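Local coordinates for protein Sqt1 (Chaetomium thermophilum, PDB 4ZOY) that probably acts as a dedicated chaperone in ribosome biogenesis, capturing a nascent ribosomal protein with its WD40 beta-propeller while that protein is still being translated, at residues Gly34-Asp39 / Thr89-Ala94; Asp163-Val168 / Ser185-Thr190; His215-Phe220 / Gly233-Ser238; Gln327-Glu332 / Gly346-Ser351; Ser333-Pro338 / Val379-Ser384. One frame throughout, in Å; residues are numbered along the deposited sequence.

Contact 1. Residues Gly34-Asp39 / Thr89-Ala94; sequences GGSEGD and TDSINA
I92 and S91 lean on the backbone of G34, G35 and S36 where two neighbouring blades of the WD40 beta-propeller meet: strand 30-36 is the second strand of one four-stranded sheet, and strand 92-97 begins the next. Between 34-39 and 89-94 there is one main-chain hydrogen bond, from I92 N to G35 O (3.0 Å). The donor stands well above the plane of the G35 carbonyl, 54° out of it. C-H...O contacts support it. The CA of S91 points a hydrogen at the same G35 O, and G35 CA does so toward I92 O at 3.4 Å; this buried I92 oxygen has no hydrogen-bond partner in the model.

Apolar packing rests on the glycines. With CG1 of I92 anti to its carbonyl carbon (chi1 -63°), CG2 lies anti to the backbone N and comes down on G34 CA at 4.0 Å. A side chain at G34 would start toward I92 and run into that methyl, so the missing CB is what lets the strands approach.

Polar side chains gather around S36 and S91. S36 OG accepts from G38 N (3.2 Å), an ST turn that bends the chain as it leaves the strand. D90 OD1 accepts S91 N at 2.7 Å, on its anti side. F19 of strand 18-23 touches both serines. The S91 hydroxyl OG lies only 3.1 Å from S36 CB, while one water joins the two hydroxyls, 3.0 Å from S36 OG and 2.8 Å from S91 OG.

Contact 2. Residues Asp163-Val168 / Ser185-Thr190; sequences DGSVWV and SYFLHT
The indole of W167 carries S185 on one face: S185 CB stands 3.5 Å from the centroid of the six-membered ring, 12° off the normal, in a CH-pi contact. At the indole's edge, nearly in its plane, NE1 gives a hydrogen bond to S165 OG (2.8 Å). F187 approaches the same ring obliquely, with its CZ 3.7 Å from W167 CZ2 and the planes at 90°, while its CD1 touches S165 CB. The imidazole of H189 meets G164 O and V166 CG2 at its edge; the Y186 ring stacks on Y217 of the next blade.

V166 and Y186, on the opposite sheet face from W167 and S185, form an antiparallel hydrogen-bonded pair, Y186 N to V166 O being short and straight (2.7 Å, 174°). They lie on the third and fourth strands of one propeller blade, with the chain at 187-190 leaving for the next. H189 is consistent with the histidine of the WD-repeat hydrogen-bond network: NE2 bonds T207 OG1 and ND1 S213 OG, both in the following blade.

The turn before V166 is fixed by D163. Its OD1 accepts from S165 N, an Asx turn, and on the syn side from S165 OG. G164 has room for no CB, since one would run into H189 O. One water donates to D163 O and H189 O, both at 2.8 Å; another links G164 O to H189 N.

Contact 3. Residues His215-Phe220 / Gly233-Ser238; sequences HVYDVF and GQTVVS
H215 reaches across to T235 and S238 along one side of the antiparallel strand pair. Its CB lies 4.0 Å from T235 CG2. CG lies anti to the carbonyl carbon (chi1 -63°), and the ring's ND1 edge faces S238. In the ring plane ND1 shares a 2.8 Å hydrogen bond with S238 OG, in which either atom could be the donor, and CE1 passes 3.4 Å from that oxygen. S238 OG is gripped further by T235 OG1 (2.6 Å) and by N232 ND2, so three polar groups fix its rotation.

On the other side V216 CG1 meets V236 CG2 at 3.7 Å, and V216 CG2 lies beside V237 CB. The backbones are joined by V216 N to V237 O, V236 N to V216 O (2.8 Å, nearly along the C=O axis) and D218 N to Q234 O, the chain turning a corner at V236.

Strands 214-218 and 235-239 are the third and fourth strands of a WD40 propeller blade. V216 packs on L204 and A206 of strand 204-209, H215 meets the ring of H189, in the loop after strand 180-186, with planes at about 55°, Y217 OH bonds T207, and D218 takes the backbone N-H groups of A223 and A224 in helix 222-225.

Contact 4. Residues Gln327-Glu332 / Gly346-Ser351; sequences QSDNIE and GSTDGS
The chi1 of D349 (70°) sets CG between its backbone N and carbonyl carbon, a crowded position from which the carboxylate serves both segments. S347 OG, anti to its own N (chi1 176°), faces the D329 carbonyl.

OD2 of D349 accepts twice across the contact, from S328 OG at 2.8 Å on its anti lone pair and from S328 N at 2.9 Å. OD1 takes S351 OG on the syn lone pair and also S351 N, an Asx turn. An alanine in place of D349 would probably leave S328 N and S351 N without these acceptors and let the S328 hydroxyl turn, S351 OG keeping Q327 NE2.

S347 OG donates to D329 O (2.9 Å), coming from above the carbonyl plane, while accepting D349 N in an ST turn. T348 N gives N330 O a 2.8 Å bond, and E332 N reaches G346 O at 2.9 Å. T348 CB and CG2 rest against the D329 carboxylate. Q327 sends NE2 to S351 OG at 3.2 Å, in the plane of its amide, to S351 O weakly, and to A345 O.

I331 and S347 form a non-hydrogen-bonded antiparallel pair, and a type I turn runs from S347 to G350. An aspartate in the turn after the second strand, tied to the loop that enters the first, is a hallmark of the WD repeat; Q327 probably occupies the place usually held by histidine.

Contact 5. Residues Ser333-Pro338 / Val379-Ser384; sequences SLAFSP and VEFVKS
F381 tucks its ring against A335 and S337 where the first strands of two neighbouring blades of the WD40 propeller run side by side. Strands 333-336 and 379-381 lie nearly parallel, 13° apart with axes 6.4 Å from each other, too far for a shared sheet, and side chains fill the interval.

The tight part is the phenyl. S337 lies over one face, with CA above the ring's centre and CB 3.7 Å from the centroid in a CH-pi contact. At the edge A335 O comes within 3.4 Å of F381 CE2, and A335 CB sits 4.0 Å from F381 CD2. I342 and L395 also touch this ring. An alanine at F381 would probably open a gap between the blades, leaving S337 without the ring it covers and A335 CB with V379 CG2 but no phenyl.

The contact thins toward the exposed end. There P338 CD reaches F381 CB at 3.7 Å, while K383 leads its end away to a salt bridge with E464.

At the other end A335 CB meets V379 CG2 at 4.1 Å. Here S333 OG, anti to the backbone N (chi1 -179°), accepts V379 N at 2.9 Å, with 164° at the hydrogen.

From the N terminus, contact 1 comes first, closing a loop of 49 residues and joining the second strand of one blade to the start of the next. Contacts 2 and 3 follow in series, each closing a short loop between the third and fourth strands of its sheet; they lie in neighbouring blades and touch. Contact 4 closes a 13-residue hairpin loop within a blade, between strands 331-336 and 342-347. Contact 5 crosses it, sharing strand 331-336 but reaching on to strand 376-381 of the following blade; the two meet through a probable G346 N to S333 O hydrogen bond. The centres of contacts 1 and 5 stand about 27 Å apart, on opposite sides of the chain's centre.

Contact 1. Residues Gly34-Asp39 / Thr89-Ala94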
# COMPACT_ATOMS: atom_id res chain seq x y z
N GLY A 34 12.69 -0.74 -5.30
CA GLY A 34 12.90 -2.04 -5.91
C GLY A 34 12.15 -2.19 -7.22
O GLY A 34 11.04 -1.70 -7.39
N GLY A 35 12.77 -2.89 -8.17
CA GLY A 35 12.06 -3.13 -9.41
C GLY A 35 12.74 -4.08 -10.36
O GLY A 35 13.41 -5.05 -9.95
N SER A 36 12.56 -3.78 -11.64
CA SER A 36 13.01 -4.62 -12.75
C SER A 36 14.25 -4.02 -13.39
O SER A 36 14.36 -2.80 -13.51
CB SER A 36 11.88 -4.76 -13.77
OG SER A 36 12.37 -5.32 -14.99
N GLU A 37 15.17 -4.87 -13.82
CA GLU A 37 16.37 -4.38 -14.49
C GLU A 37 16.27 -4.46 -16.00
O GLU A 37 17.24 -4.13 -16.69
CB GLU A 37 17.60 -5.14 -14.01
CG GLU A 37 17.98 -4.81 -12.57
CD GLU A 37 18.53 -3.41 -12.41
OE1 GLU A 37 17.74 -2.44 -12.35
OE2 GLU A 37 19.77 -3.26 -12.33
N GLY A 38 15.11 -4.85 -16.50
CA GLY A 38 14.91 -4.91 -17.94
C GLY A 38 13.74 -5.79 -18.34
O GLY A 38 13.09 -6.39 -17.50
N ASP A 39 13.50 -5.87 -19.64
CA ASP A 39 12.32 -6.58 -20.14
C ASP A 39 12.63 -7.94 -20.73
O ASP A 39 11.72 -8.66 -21.13
CB ASP A 39 11.60 -5.72 -21.16
CG ASP A 39 11.08 -4.44 -20.56
OD1 ASP A 39 10.35 -4.50 -19.55
OD2 ASP A 39 11.43 -3.36 -21.08
N THR A 89 15.95 -12.93 -8.98
CA THR A 89 16.17 -13.34 -10.35
C THR A 89 15.04 -12.87 -11.26
O THR A 89 15.02 -13.15 -12.46
CB THR A 89 16.32 -14.87 -10.45
OG1 THR A 89 15.19 -15.50 -9.83
CG2 THR A 89 17.59 -15.32 -9.73
N ASP A 90 14.11 -12.14 -10.66
CA ASP A 90 13.03 -11.50 -11.40
C ASP A 90 12.71 -10.24 -10.62
O ASP A 90 13.28 -10.03 -9.55
CB ASP A 90 11.81 -12.43 -11.52
CG ASP A 90 10.91 -12.07 -12.69
OD1 ASP A 90 11.01 -10.95 -13.24
OD2 ASP A 90 10.06 -12.91 -13.06
N SER A 91 11.83 -9.40 -11.16
CA SER A 91 11.57 -8.07 -10.59
C SER A 91 11.25 -8.06 -9.11
O SER A 91 10.50 -8.90 -8.63
CB SER A 91 10.41 -7.41 -11.33
OG SER A 91 10.65 -7.41 -12.72
N ILE A 92 11.81 -7.10 -8.38
CA ILE A 92 11.32 -6.85 -7.02
C ILE A 92 9.97 -6.15 -7.12
O ILE A 92 9.84 -5.13 -7.79
CB ILE A 92 12.28 -6.01 -6.18
CG1 ILE A 92 13.61 -6.76 -5.99
CG2 ILE A 92 11.63 -5.68 -4.83
CD1 ILE A 92 14.64 -6.04 -5.13
N ASN A 93 8.96 -6.72 -6.46
CA ASN A 93 7.59 -6.26 -6.59
C ASN A 93 7.02 -5.71 -5.28
O ASN A 93 5.97 -5.05 -5.27
CB ASN A 93 6.71 -7.42 -7.08
CG ASN A 93 5.40 -6.96 -7.66
OD1 ASN A 93 5.34 -5.98 -8.41
ND2 ASN A 93 4.33 -7.66 -7.31
N ALA A 94 7.71 -6.00 -4.18
CA ALA A 94 7.25 -5.62 -2.86
C ALA A 94 8.45 -5.36 -1.95
O ALA A 94 9.46 -6.07 -2.04
CB ALA A 94 6.37 -6.71 -2.27
O HOH W 1 12.96 -8.12 -14.20

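Contact 2. Residues Asp163-Val168 / Ser185-Thr190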
# COMPACT_ATOMS: atom_id res chain seq x y z
N ASP A 163 -0.70 -17.50 -6.65
CA ASP A 163 -1.50 -18.72 -6.49
C ASP A 163 -2.67 -18.53 -5.53
O ASP A 163 -3.39 -19.48 -5.21
CB ASP A 163 -0.62 -19.89 -6.05
CG ASP A 163 0.01 -19.70 -4.67
OD1 ASP A 163 -0.17 -18.64 -4.05
OD2 ASP A 163 0.71 -20.63 -4.23
N GLY A 164 -2.86 -17.30 -5.06
CA GLY A 164 -3.98 -16.99 -4.20
C GLY A 164 -3.65 -17.15 -2.73
O GLY A 164 -4.45 -16.81 -1.87
N SER A 165 -2.46 -17.67 -2.44
CA SER A 165 -2.11 -17.94 -1.05
C SER A 165 -1.71 -16.67 -0.30
O SER A 165 -1.26 -15.69 -0.89
CB SER A 165 -1.00 -19.01 -0.95
OG SER A 165 0.26 -18.51 -1.33
N VAL A 166 -1.91 -16.71 1.01
CA VAL A 166 -1.56 -15.63 1.89
C VAL A 166 -0.72 -16.21 3.01
O VAL A 166 -1.15 -17.17 3.67
CB VAL A 166 -2.80 -14.92 2.43
CG1 VAL A 166 -2.42 -13.91 3.51
CG2 VAL A 166 -3.56 -14.26 1.29
N TRP A 167 0.47 -15.66 3.20
CA TRP A 167 1.42 -16.14 4.20
C TRP A 167 1.67 -15.06 5.24
O TRP A 167 1.81 -13.88 4.91
CB TRP A 167 2.74 -16.55 3.53
CG TRP A 167 2.58 -17.71 2.59
CD1 TRP A 167 1.95 -17.70 1.38
CD2 TRP A 167 3.04 -19.05 2.81
NE1 TRP A 167 1.99 -18.96 0.83
CE2 TRP A 167 2.66 -19.80 1.68
CE3 TRP A 167 3.74 -19.68 3.84
CZ2 TRP A 167 2.95 -21.17 1.55
CZ3 TRP A 167 4.04 -21.04 3.71
CH2 TRP A 167 3.64 -21.76 2.58
N VAL A 168 1.74 -15.47 6.51
CA VAL A 168 2.12 -14.56 7.57
C VAL A 168 3.38 -15.11 8.24
O VAL A 168 3.40 -16.25 8.68
CB VAL A 168 0.99 -14.39 8.62
CG1 VAL A 168 1.43 -13.43 9.71
CG2 VAL A 168 -0.29 -13.91 7.94
N SER A 185 -0.36 -19.96 6.82
CA SER A 185 -0.34 -20.09 5.37
C SER A 185 -1.75 -20.47 4.94
O SER A 185 -2.24 -21.55 5.25
CB SER A 185 0.68 -21.13 4.90
OG SER A 185 0.34 -22.42 5.37
N TYR A 186 -2.40 -19.55 4.23
CA TYR A 186 -3.79 -19.71 3.83
C TYR A 186 -3.92 -19.94 2.34
O TYR A 186 -3.20 -19.32 1.55
CB TYR A 186 -4.61 -18.48 4.18
CG TYR A 186 -4.65 -18.10 5.63
CD1 TYR A 186 -5.37 -18.85 6.55
CD2 TYR A 186 -4.01 -16.94 6.08
CE1 TYR A 186 -5.42 -18.49 7.88
CE2 TYR A 186 -4.07 -16.57 7.40
CZ TYR A 186 -4.78 -17.34 8.30
OH TYR A 186 -4.84 -16.94 9.61
N PHE A 187 -4.85 -20.81 1.95
CA PHE A 187 -5.04 -21.17 0.55
C PHE A 187 -6.51 -21.13 0.18
O PHE A 187 -7.04 -22.05 -0.44
CB PHE A 187 -4.46 -22.57 0.29
CG PHE A 187 -3.02 -22.70 0.69
CD1 PHE A 187 -2.01 -22.29 -0.16
CD2 PHE A 187 -2.68 -23.20 1.94
CE1 PHE A 187 -0.69 -22.39 0.22
CE2 PHE A 187 -1.36 -23.30 2.32
CZ PHE A 187 -0.36 -22.89 1.46
N LEU A 188 -7.17 -20.04 0.55
CA LEU A 188 -8.61 -19.92 0.33
C LEU A 188 -8.95 -19.26 -1.00
O LEU A 188 -9.87 -19.70 -1.68
CB LEU A 188 -9.25 -19.15 1.49
CG LEU A 188 -9.17 -19.86 2.84
CD1 LEU A 188 -9.92 -19.10 3.92
CD2 LEU A 188 -9.70 -21.29 2.74
N HIS A 189 -8.23 -18.20 -1.39
CA HIS A 189 -8.42 -17.62 -2.72
C HIS A 189 -8.06 -18.67 -3.78
O HIS A 189 -7.14 -19.46 -3.56
CB HIS A 189 -7.55 -16.39 -2.96
CG HIS A 189 -7.82 -15.24 -2.03
ND1 HIS A 189 -9.06 -14.65 -1.89
CD2 HIS A 189 -6.97 -14.53 -1.25
CE1 HIS A 189 -8.97 -13.64 -1.04
NE2 HIS A 189 -7.71 -13.54 -0.65
N THR A 190 -8.75 -18.64 -4.91
CA THR A 190 -8.49 -19.60 -6.00
C THR A 190 -7.87 -18.94 -7.23
O THR A 190 -7.59 -19.61 -8.22
CB THR A 190 -9.78 -20.34 -6.44
OG1 THR A 190 -10.62 -19.46 -7.20
CG2 THR A 190 -10.54 -20.87 -5.24
O HOH W 2 -4.60 -20.47 -2.84
O HOH W 3 -5.98 -17.37 0.51

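Contact 3. Residues His215-Phe220 / Gly233-Ser238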
# COMPACT_ATOMS: atom_id res chain seq x y z
N HIS A 215 -11.36 -12.73 2.03
CA HIS A 215 -11.22 -13.49 3.26
C HIS A 215 -10.55 -12.62 4.30
O HIS A 215 -9.59 -11.90 4.00
CB HIS A 215 -10.43 -14.78 3.03
CG HIS A 215 -11.11 -15.71 2.09
ND1 HIS A 215 -12.23 -16.44 2.46
CD2 HIS A 215 -10.87 -16.01 0.80
CE1 HIS A 215 -12.63 -17.16 1.43
NE2 HIS A 215 -11.83 -16.92 0.41
N VAL A 216 -11.06 -12.68 5.53
CA VAL A 216 -10.48 -11.91 6.61
C VAL A 216 -10.01 -12.89 7.68
O VAL A 216 -10.82 -13.48 8.39
CB VAL A 216 -11.48 -10.90 7.19
CG1 VAL A 216 -10.80 -10.06 8.25
CG2 VAL A 216 -12.02 -9.99 6.07
N TYR A 217 -8.69 -13.06 7.77
CA TYR A 217 -8.10 -14.13 8.57
C TYR A 217 -7.92 -13.76 10.02
O TYR A 217 -7.48 -12.66 10.35
CB TYR A 217 -6.75 -14.56 8.01
CG TYR A 217 -6.75 -14.75 6.52
CD1 TYR A 217 -7.30 -15.89 5.93
CD2 TYR A 217 -6.22 -13.77 5.69
CE1 TYR A 217 -7.31 -16.04 4.55
CE2 TYR A 217 -6.23 -13.91 4.33
CZ TYR A 217 -6.77 -15.04 3.76
OH TYR A 217 -6.77 -15.15 2.39
N ASP A 218 -8.26 -14.71 10.88
CA ASP A 218 -8.01 -14.64 12.32
C ASP A 218 -6.56 -15.04 12.63
O ASP A 218 -6.30 -16.15 13.09
CB ASP A 218 -8.99 -15.55 13.06
CG ASP A 218 -8.81 -15.52 14.57
OD1 ASP A 218 -8.48 -14.46 15.12
OD2 ASP A 218 -9.04 -16.59 15.19
N VAL A 219 -5.63 -14.13 12.36
CA VAL A 219 -4.23 -14.51 12.24
C VAL A 219 -3.64 -15.07 13.54
O VAL A 219 -2.83 -16.01 13.51
CB VAL A 219 -3.39 -13.31 11.76
CG1 VAL A 219 -1.90 -13.62 11.84
CG2 VAL A 219 -3.79 -12.97 10.33
N PHE A 220 -4.05 -14.52 14.67
CA PHE A 220 -3.47 -14.91 15.95
C PHE A 220 -4.43 -15.68 16.85
O PHE A 220 -4.14 -15.86 18.03
CB PHE A 220 -2.94 -13.68 16.67
CG PHE A 220 -1.88 -12.95 15.88
CD1 PHE A 220 -0.59 -13.45 15.77
CD2 PHE A 220 -2.19 -11.78 15.21
CE1 PHE A 220 0.37 -12.79 15.02
CE2 PHE A 220 -1.23 -11.11 14.46
CZ PHE A 220 0.05 -11.61 14.36
N GLY A 233 -12.95 -22.17 10.00
CA GLY A 233 -12.11 -22.12 11.18
C GLY A 233 -11.00 -21.09 11.09
O GLY A 233 -10.35 -20.77 12.09
N GLN A 234 -10.80 -20.54 9.90
CA GLN A 234 -9.66 -19.65 9.68
C GLN A 234 -10.04 -18.18 9.58
O GLN A 234 -9.24 -17.31 9.94
CB GLN A 234 -8.92 -20.05 8.40
CG GLN A 234 -8.23 -21.40 8.46
CD GLN A 234 -7.43 -21.70 7.21
OE1 GLN A 234 -7.96 -21.75 6.10
NE2 GLN A 234 -6.13 -21.91 7.39
N THR A 235 -11.24 -17.89 9.08
CA THR A 235 -11.61 -16.50 8.83
C THR A 235 -12.76 -16.01 9.70
O THR A 235 -13.54 -16.82 10.19
CB THR A 235 -12.05 -16.28 7.36
OG1 THR A 235 -13.31 -16.94 7.14
CG2 THR A 235 -11.01 -16.83 6.39
N VAL A 236 -12.87 -14.70 9.85
CA VAL A 236 -14.04 -14.10 10.51
C VAL A 236 -15.08 -13.64 9.49
O VAL A 236 -16.25 -13.44 9.84
CB VAL A 236 -13.69 -12.89 11.38
CG1 VAL A 236 -12.73 -13.30 12.49
CG2 VAL A 236 -13.09 -11.76 10.55
N VAL A 237 -14.63 -13.46 8.25
CA VAL A 237 -15.48 -13.15 7.09
C VAL A 237 -14.92 -13.90 5.89
O VAL A 237 -13.71 -13.87 5.65
CB VAL A 237 -15.51 -11.64 6.76
CG1 VAL A 237 -16.18 -11.39 5.40
CG2 VAL A 237 -16.20 -10.85 7.84
N SER A 238 -15.80 -14.58 5.16
CA SER A 238 -15.45 -15.19 3.88
C SER A 238 -16.60 -14.94 2.92
O SER A 238 -17.72 -15.40 3.15
CB SER A 238 -15.19 -16.70 4.03
OG SER A 238 -13.92 -16.95 4.61
O HOH W 4 -8.23 -18.86 13.73
O HOH W 5 -6.74 -18.33 11.00

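Contact 4. Residues Gln327-Glu332 / Gly346-Ser351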
# COMPACT_ATOMS: atom_id res chain seq x y z
N GLN A 327 -17.54 5.29 -9.97
CA GLN A 327 -16.50 5.32 -10.98
C GLN A 327 -16.71 4.23 -12.02
O GLN A 327 -17.61 3.41 -11.88
CB GLN A 327 -15.14 5.20 -10.29
CG GLN A 327 -14.92 6.36 -9.34
CD GLN A 327 -13.97 6.02 -8.21
OE1 GLN A 327 -14.33 5.29 -7.29
NE2 GLN A 327 -12.76 6.57 -8.26
N SER A 328 -15.89 4.22 -13.07
CA SER A 328 -16.22 3.41 -14.25
C SER A 328 -15.25 2.28 -14.54
O SER A 328 -15.49 1.48 -15.44
CB SER A 328 -16.33 4.31 -15.49
OG SER A 328 -15.06 4.82 -15.87
N ASP A 329 -14.15 2.20 -13.80
CA ASP A 329 -13.15 1.19 -14.06
C ASP A 329 -12.52 0.77 -12.73
O ASP A 329 -12.86 1.35 -11.69
CB ASP A 329 -12.09 1.73 -15.05
CG ASP A 329 -11.40 0.64 -15.86
OD1 ASP A 329 -11.39 -0.54 -15.46
OD2 ASP A 329 -10.84 0.98 -16.93
N ASN A 330 -11.63 -0.21 -12.79
CA ASN A 330 -11.03 -0.83 -11.60
C ASN A 330 -10.71 0.14 -10.48
O ASN A 330 -10.07 1.18 -10.69
CB ASN A 330 -9.75 -1.57 -11.99
CG ASN A 330 -9.99 -2.75 -12.92
OD1 ASN A 330 -11.11 -3.03 -13.33
ND2 ASN A 330 -8.91 -3.46 -13.25
N ILE A 331 -11.14 -0.21 -9.27
CA ILE A 331 -10.71 0.53 -8.09
C ILE A 331 -9.37 -0.05 -7.66
O ILE A 331 -9.30 -1.15 -7.11
CB ILE A 331 -11.73 0.44 -6.96
CG1 ILE A 331 -13.10 0.98 -7.42
CG2 ILE A 331 -11.19 1.19 -5.73
CD1 ILE A 331 -13.05 2.38 -8.02
N GLU A 332 -8.31 0.69 -7.93
CA GLU A 332 -6.97 0.17 -7.70
C GLU A 332 -6.41 0.58 -6.34
O GLU A 332 -5.41 0.01 -5.90
CB GLU A 332 -6.02 0.63 -8.80
CG GLU A 332 -6.29 -0.05 -10.15
CD GLU A 332 -5.95 -1.54 -10.16
OE1 GLU A 332 -5.35 -2.03 -9.18
OE2 GLU A 332 -6.28 -2.22 -11.16
N GLY A 346 -9.39 5.39 -5.64
CA GLY A 346 -8.76 5.79 -6.90
C GLY A 346 -9.02 4.75 -7.96
O GLY A 346 -8.91 3.55 -7.71
N SER A 347 -9.37 5.21 -9.16
CA SER A 347 -9.78 4.33 -10.24
C SER A 347 -8.83 4.35 -11.42
O SER A 347 -8.17 5.36 -11.68
CB SER A 347 -11.19 4.72 -10.70
OG SER A 347 -11.61 3.95 -11.82
N THR A 348 -8.82 3.24 -12.16
CA THR A 348 -8.15 3.16 -13.45
C THR A 348 -8.64 4.24 -14.42
O THR A 348 -7.91 4.63 -15.34
CB THR A 348 -8.34 1.75 -14.03
OG1 THR A 348 -7.76 0.80 -13.13
CG2 THR A 348 -7.69 1.60 -15.40
N ASP A 349 -9.86 4.74 -14.22
CA ASP A 349 -10.40 5.74 -15.14
C ASP A 349 -9.89 7.17 -14.88
O ASP A 349 -10.32 8.11 -15.55
CB ASP A 349 -11.93 5.71 -15.13
CG ASP A 349 -12.56 6.23 -13.84
OD1 ASP A 349 -11.88 6.83 -12.98
OD2 ASP A 349 -13.79 6.06 -13.71
N GLY A 350 -8.98 7.32 -13.92
CA GLY A 350 -8.39 8.62 -13.64
C GLY A 350 -9.04 9.44 -12.54
O GLY A 350 -8.55 10.52 -12.20
N SER A 351 -10.14 8.94 -11.97
CA SER A 351 -10.87 9.70 -10.97
C SER A 351 -10.60 9.23 -9.55
O SER A 351 -10.17 8.09 -9.33
CB SER A 351 -12.38 9.63 -11.22
OG SER A 351 -12.87 8.31 -10.97

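Contact 5. Residues Ser333-Pro338 / Val379-Ser384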
# COMPACT_ATOMS: atom_id res chain seq x y z
N SER A 333 -7.05 1.54 -5.68
CA SER A 333 -6.55 2.01 -4.40
C SER A 333 -7.69 2.54 -3.54
O SER A 333 -8.53 3.30 -4.02
CB SER A 333 -5.47 3.08 -4.63
OG SER A 333 -4.96 3.52 -3.38
N LEU A 334 -7.71 2.13 -2.27
CA LEU A 334 -8.72 2.50 -1.29
C LEU A 334 -8.03 2.96 -0.02
O LEU A 334 -7.07 2.32 0.42
CB LEU A 334 -9.62 1.31 -0.93
CG LEU A 334 -10.71 0.89 -1.91
CD1 LEU A 334 -11.24 -0.50 -1.54
CD2 LEU A 334 -11.81 1.92 -1.86
N ALA A 335 -8.52 4.04 0.58
CA ALA A 335 -8.00 4.47 1.87
C ALA A 335 -9.06 5.12 2.72
O ALA A 335 -9.78 6.01 2.27
CB ALA A 335 -6.84 5.42 1.67
N PHE A 336 -9.18 4.65 3.96
CA PHE A 336 -9.95 5.36 4.97
C PHE A 336 -9.11 6.47 5.58
O PHE A 336 -7.92 6.26 5.88
CB PHE A 336 -10.41 4.41 6.08
CG PHE A 336 -11.53 3.48 5.69
CD1 PHE A 336 -12.85 3.86 5.85
CD2 PHE A 336 -11.25 2.23 5.18
CE1 PHE A 336 -13.89 2.99 5.51
CE2 PHE A 336 -12.27 1.36 4.83
CZ PHE A 336 -13.59 1.74 5.00
N SER A 337 -9.70 7.63 5.78
CA SER A 337 -9.03 8.67 6.54
C SER A 337 -8.80 8.20 7.96
O SER A 337 -9.69 7.60 8.56
CB SER A 337 -9.85 9.96 6.53
OG SER A 337 -9.29 10.91 7.43
N PRO A 338 -7.63 8.50 8.52
CA PRO A 338 -7.35 8.08 9.90
C PRO A 338 -8.20 8.83 10.92
O PRO A 338 -8.36 8.31 12.02
CB PRO A 338 -5.86 8.42 10.07
CG PRO A 338 -5.60 9.52 9.10
CD PRO A 338 -6.49 9.20 7.91
N VAL A 379 -3.71 6.15 -3.58
CA VAL A 379 -4.13 7.27 -2.76
C VAL A 379 -3.78 6.95 -1.32
O VAL A 379 -3.86 5.79 -0.88
CB VAL A 379 -5.65 7.57 -2.88
CG1 VAL A 379 -6.02 7.89 -4.32
CG2 VAL A 379 -6.52 6.41 -2.34
N GLU A 380 -3.38 7.98 -0.57
CA GLU A 380 -2.95 7.77 0.82
C GLU A 380 -3.08 9.06 1.61
O GLU A 380 -2.59 10.11 1.17
CB GLU A 380 -1.51 7.26 0.88
CG GLU A 380 -1.05 6.92 2.30
CD GLU A 380 0.41 6.57 2.35
OE1 GLU A 380 0.77 5.39 2.06
OE2 GLU A 380 1.22 7.46 2.66
N PHE A 381 -3.76 9.00 2.76
CA PHE A 381 -3.91 10.18 3.59
C PHE A 381 -2.63 10.54 4.31
O PHE A 381 -1.89 9.66 4.76
CB PHE A 381 -5.02 9.97 4.63
CG PHE A 381 -6.40 10.05 4.05
CD1 PHE A 381 -7.06 11.26 3.97
CD2 PHE A 381 -7.03 8.90 3.57
CE1 PHE A 381 -8.35 11.34 3.43
CE2 PHE A 381 -8.30 8.98 3.03
CZ PHE A 381 -8.96 10.19 2.95
N VAL A 382 -2.38 11.84 4.41
CA VAL A 382 -1.31 12.35 5.25
C VAL A 382 -1.68 12.12 6.72
O VAL A 382 -2.74 12.55 7.17
CB VAL A 382 -1.04 13.84 5.00
CG1 VAL A 382 0.09 14.34 5.89
CG2 VAL A 382 -0.72 14.09 3.53
N LYS A 383 -0.80 11.46 7.45
CA LYS A 383 -1.11 11.06 8.83
C LYS A 383 -1.10 12.23 9.80
O LYS A 383 -1.99 12.37 10.64
CB LYS A 383 -0.13 9.98 9.29
CG LYS A 383 -0.30 8.68 8.52
CD LYS A 383 0.27 7.48 9.26
CE LYS A 383 1.72 7.22 8.88
NZ LYS A 383 2.21 5.95 9.49
N SER A 384 -0.09 13.09 9.67
CA SER A 384 0.07 14.20 10.60
C SER A 384 0.47 15.46 9.86
O SER A 384 1.63 15.85 9.92
CB SER A 384 1.12 13.86 11.65
OG SER A 384 0.77 12.69 12.37